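PDB 6D2K: FERM, ARHGEF and pleckstrin domain-containing protein 2 from Mus musculus, which acts as a guanine nucleotide exchange factor that activates RAC1 and takes part in semaphorin responses, integrin regulation and actin remodelling, seen here as its FERM domain. Local coordinates for residues H7-V12 with L21-P26; N42-D47 with L95-T100. All coordinates share one frame; numbering follows the deposited sequence. Where two conformers were deposited one is given.

Interaction 1 of 2, residues H7-V12 with L21-P26; sequences HMRIRV and LFDIEP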
# COMPACT_ATOMS: atom_id res chain seq x y z
N HIS A 7 10.78 25.18 12.81
CA HIS A 7 10.20 24.10 12.01
C HIS A 7 11.11 22.88 12.03
O HIS A 7 12.33 23.01 12.14
CB HIS A 7 10.01 24.56 10.56
CG HIS A 7 8.86 25.51 10.35
ND1 HIS A 7 8.60 26.56 11.21
CD2 HIS A 7 7.93 25.58 9.37
CE1 HIS A 7 7.55 27.23 10.77
NE2 HIS A 7 7.13 26.66 9.65
N MET A 8 10.51 21.69 11.92
CA MET A 8 11.28 20.47 11.71
C MET A 8 11.38 20.18 10.21
O MET A 8 10.47 20.49 9.44
CB MET A 8 10.66 19.29 12.45
CG MET A 8 9.21 18.99 12.10
SD MET A 8 8.48 17.67 13.12
CE MET A 8 9.53 16.27 12.70
N ARG A 9 12.51 19.60 9.80
CA ARG A 9 12.75 19.25 8.40
C ARG A 9 12.31 17.82 8.21
O ARG A 9 12.79 16.92 8.89
CB ARG A 9 14.24 19.36 8.08
CG ARG A 9 14.61 18.98 6.65
CD ARG A 9 13.97 19.93 5.66
NE ARG A 9 14.93 20.65 4.84
CZ ARG A 9 15.53 21.79 5.18
NH1 ARG A 9 15.27 22.36 6.35
NH2 ARG A 9 16.39 22.37 4.35
N ILE A 10 11.37 17.60 7.30
CA ILE A 10 10.87 16.26 7.07
C ILE A 10 11.21 15.83 5.65
O ILE A 10 10.92 16.56 4.71
CB ILE A 10 9.35 16.20 7.31
CG1 ILE A 10 9.05 16.61 8.76
CG2 ILE A 10 8.81 14.81 7.02
CD1 ILE A 10 7.60 16.60 9.12
N ARG A 11 11.85 14.68 5.49
CA ARG A 11 12.14 14.15 4.17
C ARG A 11 10.97 13.28 3.71
O ARG A 11 10.56 12.36 4.42
CB ARG A 11 13.43 13.33 4.19
CG ARG A 11 14.67 14.15 4.54
CD ARG A 11 15.93 13.30 4.62
NE ARG A 11 16.28 12.69 3.33
CZ ARG A 11 16.81 13.35 2.31
NH1 ARG A 11 17.04 14.66 2.40
NH2 ARG A 11 17.10 12.71 1.18
N VAL A 12 10.43 13.58 2.53
CA VAL A 12 9.34 12.76 2.01
C VAL A 12 9.80 12.03 0.77
O VAL A 12 10.12 12.65 -0.24
CB VAL A 12 8.07 13.59 1.72
CG1 VAL A 12 7.00 12.71 1.05
CG2 VAL A 12 7.53 14.17 3.02
N LEU A 21 11.92 17.85 0.48
CA LEU A 21 12.06 18.29 1.87
C LEU A 21 10.94 19.26 2.23
O LEU A 21 10.63 20.18 1.46
CB LEU A 21 13.42 18.97 2.06
CG LEU A 21 14.62 18.14 1.59
CD1 LEU A 21 15.89 18.98 1.58
CD2 LEU A 21 14.82 16.90 2.46
N PHE A 22 10.32 19.04 3.39
CA PHE A 22 9.23 19.90 3.85
C PHE A 22 9.52 20.39 5.25
O PHE A 22 9.79 19.59 6.14
CB PHE A 22 7.90 19.15 3.83
CG PHE A 22 7.46 18.72 2.46
CD1 PHE A 22 6.51 19.44 1.77
CD2 PHE A 22 8.01 17.59 1.88
CE1 PHE A 22 6.11 19.04 0.50
CE2 PHE A 22 7.62 17.19 0.63
CZ PHE A 22 6.67 17.91 -0.07
N ASP A 23 9.46 21.70 5.45
CA ASP A 23 9.68 22.27 6.77
C ASP A 23 8.34 22.60 7.40
O ASP A 23 7.51 23.29 6.82
CB ASP A 23 10.56 23.52 6.65
CG ASP A 23 11.96 23.19 6.19
OD1 ASP A 23 12.57 22.26 6.76
OD2 ASP A 23 12.45 23.85 5.25
N ILE A 24 8.12 22.09 8.61
CA ILE A 24 6.82 22.25 9.24
C ILE A 24 6.97 22.39 10.74
O ILE A 24 7.91 21.86 11.33
CB ILE A 24 5.92 21.05 8.92
CG1 ILE A 24 4.47 21.33 9.30
CG2 ILE A 24 6.43 19.81 9.63
CD1 ILE A 24 3.49 20.39 8.64
N GLU A 25 6.04 23.12 11.36
CA GLU A 25 6.02 23.24 12.81
C GLU A 25 5.58 21.92 13.41
O GLU A 25 4.53 21.39 13.05
CB GLU A 25 5.09 24.36 13.26
CG GLU A 25 5.56 25.73 12.84
CD GLU A 25 4.57 26.82 13.19
OE1 GLU A 25 3.51 26.89 12.53
OE2 GLU A 25 4.86 27.61 14.11
N PRO A 26 6.40 21.37 14.31
CA PRO A 26 6.14 20.04 14.88
C PRO A 26 4.74 19.91 15.45
O PRO A 26 4.19 18.81 15.42
CB PRO A 26 7.19 19.93 15.98
CG PRO A 26 8.30 20.84 15.56
CD PRO A 26 7.65 21.97 14.82

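Interaction 2 of 2, residues N42-D47 with L95-T100; sequences NLIECD and LQEEYT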
# COMPACT_ATOMS: atom_id res chain seq x y z
N ASN A 42 0.52 18.29 -7.10
CA ASN A 42 -0.71 18.59 -7.80
C ASN A 42 -1.54 17.31 -7.92
O ASN A 42 -1.97 16.92 -9.02
CB ASN A 42 -0.42 19.21 -9.16
CG ASN A 42 0.26 20.57 -9.04
OD1 ASN A 42 -0.23 21.44 -8.32
ND2 ASN A 42 1.38 20.74 -9.72
N LEU A 43 -1.73 16.65 -6.78
CA LEU A 43 -2.46 15.40 -6.71
C LEU A 43 -3.94 15.63 -6.37
O LEU A 43 -4.30 15.82 -5.21
CB LEU A 43 -1.82 14.49 -5.64
CG LEU A 43 -2.43 13.11 -5.43
CD1 LEU A 43 -2.47 12.35 -6.76
CD2 LEU A 43 -1.65 12.33 -4.38
N ILE A 44 -4.79 15.59 -7.39
CA ILE A 44 -6.22 15.81 -7.20
C ILE A 44 -6.90 14.69 -6.43
O ILE A 44 -7.63 14.94 -5.47
CB ILE A 44 -6.95 16.00 -8.55
CG1 ILE A 44 -6.43 17.24 -9.27
CG2 ILE A 44 -8.44 16.10 -8.34
CD1 ILE A 44 -7.14 17.53 -10.59
N GLU A 45 -6.66 13.45 -6.84
CA GLU A 45 -7.28 12.31 -6.20
C GLU A 45 -6.44 11.87 -5.01
O GLU A 45 -6.06 10.70 -4.88
CB GLU A 45 -7.46 11.18 -7.21
CG GLU A 45 -8.33 11.61 -8.41
CD GLU A 45 -8.57 10.49 -9.42
OE1 GLU A 45 -9.68 9.92 -9.41
OE2 GLU A 45 -7.66 10.20 -10.20
N CYS A 46 -6.16 12.83 -4.13
CA CYS A 46 -5.29 12.60 -2.99
C CYS A 46 -5.94 11.74 -1.91
O CYS A 46 -5.23 11.22 -1.05
CB CYS A 46 -4.85 13.95 -2.39
SG CYS A 46 -6.25 14.98 -1.89
N ASP A 47 -7.25 11.57 -1.94
CA ASP A 47 -7.93 10.79 -0.88
C ASP A 47 -7.54 9.31 -0.88
O ASP A 47 -7.76 8.60 0.11
CB ASP A 47 -9.46 10.99 -0.89
CG ASP A 47 -10.10 10.70 -2.24
OD1 ASP A 47 -11.23 10.16 -2.25
OD2 ASP A 47 -9.51 11.04 -3.29
N LEU A 95 -9.71 5.34 -12.18
CA LEU A 95 -9.33 6.60 -11.56
C LEU A 95 -9.42 7.73 -12.59
O LEU A 95 -9.16 7.52 -13.78
CB LEU A 95 -7.92 6.51 -10.98
CG LEU A 95 -7.72 5.62 -9.75
CD1 LEU A 95 -6.24 5.28 -9.61
CD2 LEU A 95 -8.24 6.30 -8.49
N GLN A 96 -9.78 8.92 -12.14
CA GLN A 96 -10.12 10.01 -13.06
C GLN A 96 -8.95 10.64 -13.82
O GLN A 96 -9.14 11.14 -14.93
CB GLN A 96 -10.87 11.11 -12.32
CG GLN A 96 -12.10 10.63 -11.60
CD GLN A 96 -13.36 11.02 -12.32
OE1 GLN A 96 -14.08 11.91 -11.88
NE2 GLN A 96 -13.62 10.36 -13.45
N GLU A 97 -7.76 10.62 -13.24
CA GLU A 97 -6.61 11.28 -13.84
C GLU A 97 -5.52 10.32 -14.23
O GLU A 97 -5.22 9.37 -13.49
CB GLU A 97 -6.01 12.30 -12.86
CG GLU A 97 -6.94 13.43 -12.51
CD GLU A 97 -7.19 14.36 -13.68
OE1 GLU A 97 -8.16 15.13 -13.62
OE2 GLU A 97 -6.41 14.31 -14.66
N GLU A 98 -4.91 10.58 -15.39
CA GLU A 98 -3.74 9.84 -15.84
C GLU A 98 -2.66 9.89 -14.75
O GLU A 98 -1.99 8.90 -14.50
CB GLU A 98 -3.23 10.40 -17.18
CG GLU A 98 -2.01 9.68 -17.74
CD GLU A 98 -1.65 10.12 -19.15
OE1 GLU A 98 -2.53 10.06 -20.04
OE2 GLU A 98 -0.47 10.50 -19.38
N TYR A 99 -2.51 11.04 -14.09
CA TYR A 99 -1.46 11.16 -13.08
C TYR A 99 -1.68 10.19 -11.92
O TYR A 99 -0.72 9.60 -11.41
CB TYR A 99 -1.36 12.60 -12.57
CG TYR A 99 -0.25 12.80 -11.57
CD1 TYR A 99 1.08 12.67 -11.96
CD2 TYR A 99 -0.53 13.10 -10.25
CE1 TYR A 99 2.10 12.84 -11.05
CE2 TYR A 99 0.50 13.28 -9.34
CZ TYR A 99 1.79 13.13 -9.74
OH TYR A 99 2.81 13.31 -8.84
N THR A 100 -2.92 10.02 -11.51
CA THR A 100 -3.22 9.10 -10.40
C THR A 100 -2.90 7.69 -10.86
O THR A 100 -2.36 6.89 -10.09
CB THR A 100 -4.70 9.15 -9.98
OG1 THR A 100 -5.14 10.51 -9.91
CG2 THR A 100 -4.89 8.50 -8.61
O HOH W 1 -4.95 13.01 -9.24

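Interaction 1 of 2, residues H7-V12 with L21-P26
Met8 pairs with Ile24 and Ile10 with Phe22 in the antiparallel beta hairpin that opens the ubiquitin-like N-terminal lobe of the FERM domain. Both are hydrogen-bonded pairs, and the Met8 N–Ile24 O bond measures 2.7 Å. Their side chains share one face of the sheet. There Ile10 CD1 presses on Ile24 CG2 at 3.5 Å, tighter than usual carbon contact, while Met8 CG touches the same methyl at 3.8 Å, its side chain lying beside that of Ile24 and pointing the same way. At the far end Val12 CG2 comes obliquely to Phe22 CD2, 3.6 Å away. Helices 30-41 and 69-73 cover this face: Phe22 packs on Leu33 and Val37, Ile24 and Ile10 on Ile69.

On the other face Arg9 and Asp23 form a salt bridge. The Arg9 chain bends at chi2 (63°) and again at chi3, bringing NH1 within 2.7 Å of Asp23 OD1; the guanidinium and carboxylate planes stand 78° apart, and the hydrogen bond is weak. Past the strand ends His7 lays its ring against Glu25, its ND1 bonded to Glu5 O and the Glu25 carboxylate paired with Lys27. An alanine in place of His7 would probably uncover the Glu25 methylene and leave Glu5 O without this donor. Glu25 CG sits over one ring face in a CH-pi contact, 3.6 Å from the His7 ring centroid.

Interaction 2 of 2, residues N42-D47 with L95-T100
Glu45 reaches across to Thr100, the two side chains crossing at about a right angle, and its carboxylate collects three hydrogen bonds from the residues leading into helix 98-113 and from its first turn. CG stands anti to the carbonyl carbon (chi1 -59°) and the chain runs on extended, which carries the carboxylate to the turn before the helix. OE1 takes the backbone N-H of Gln96 on its syn side, with Gln96 N 2.9 Å from Glu45 OE1. OE2 has two donors. Thr100 OG1 approaches on the anti side, at 2.6 Å from Glu45 OE2, whereas Glu97 N comes from above the carboxylate plane, 3.1 Å from the same oxygen. Held at both oxygens, the buried carboxylate has little liberty to turn, and the nearby helix N-terminus would probably favour its negative charge.

A water completes the link: it donates to Thr100 OG1 and accepts from Glu45 N, 3.0 Å away, so water and hydroxyl together join Glu45 N to the carboxylate of the same residue. Beside this polar centre, Leu43 crosses Tyr99 at about a right angle and brings CD1 to within 4.0 Å of Tyr99 CE2. Leu43 also packs on Trp38 and Leu103, and Thr100 on Phe49.

Asn42, with positive phi, is the C-prime residue of the Schellman motif ending helix 30-41; Glu45 centres an inverse gamma turn. Overall, an acidic side chain from a loop of the ubiquitin-like lobe binds backbone N-H groups just ahead of a helix, Glu97 being its N-cap residue, and so ties the first FERM lobe to the helical central lobe.

In the fold
Interaction 1 lies wholly within the N-terminal ubiquitin-like lobe, whereas interaction 2 joins that lobe to the helical central one. Their centres are about 24 Å apart and their nearest atoms about 9 Å, with no touch. They follow in series along the chain: hairpin 8-13/19-24 first, then helix 30-41, and the loop after it, 42-47, which meets the start of helix 98-113. Helix 30-41 is the element between them, since it packs on the hairpin through Phe22 and Ile24 and gives Trp38 and Leu41 to the surroundings of interaction 2. The first contact thus joins the outermost strand 19-24 to its inner neighbour 8-13, and the second fastens the lobe to its neighbour in the FERM domain.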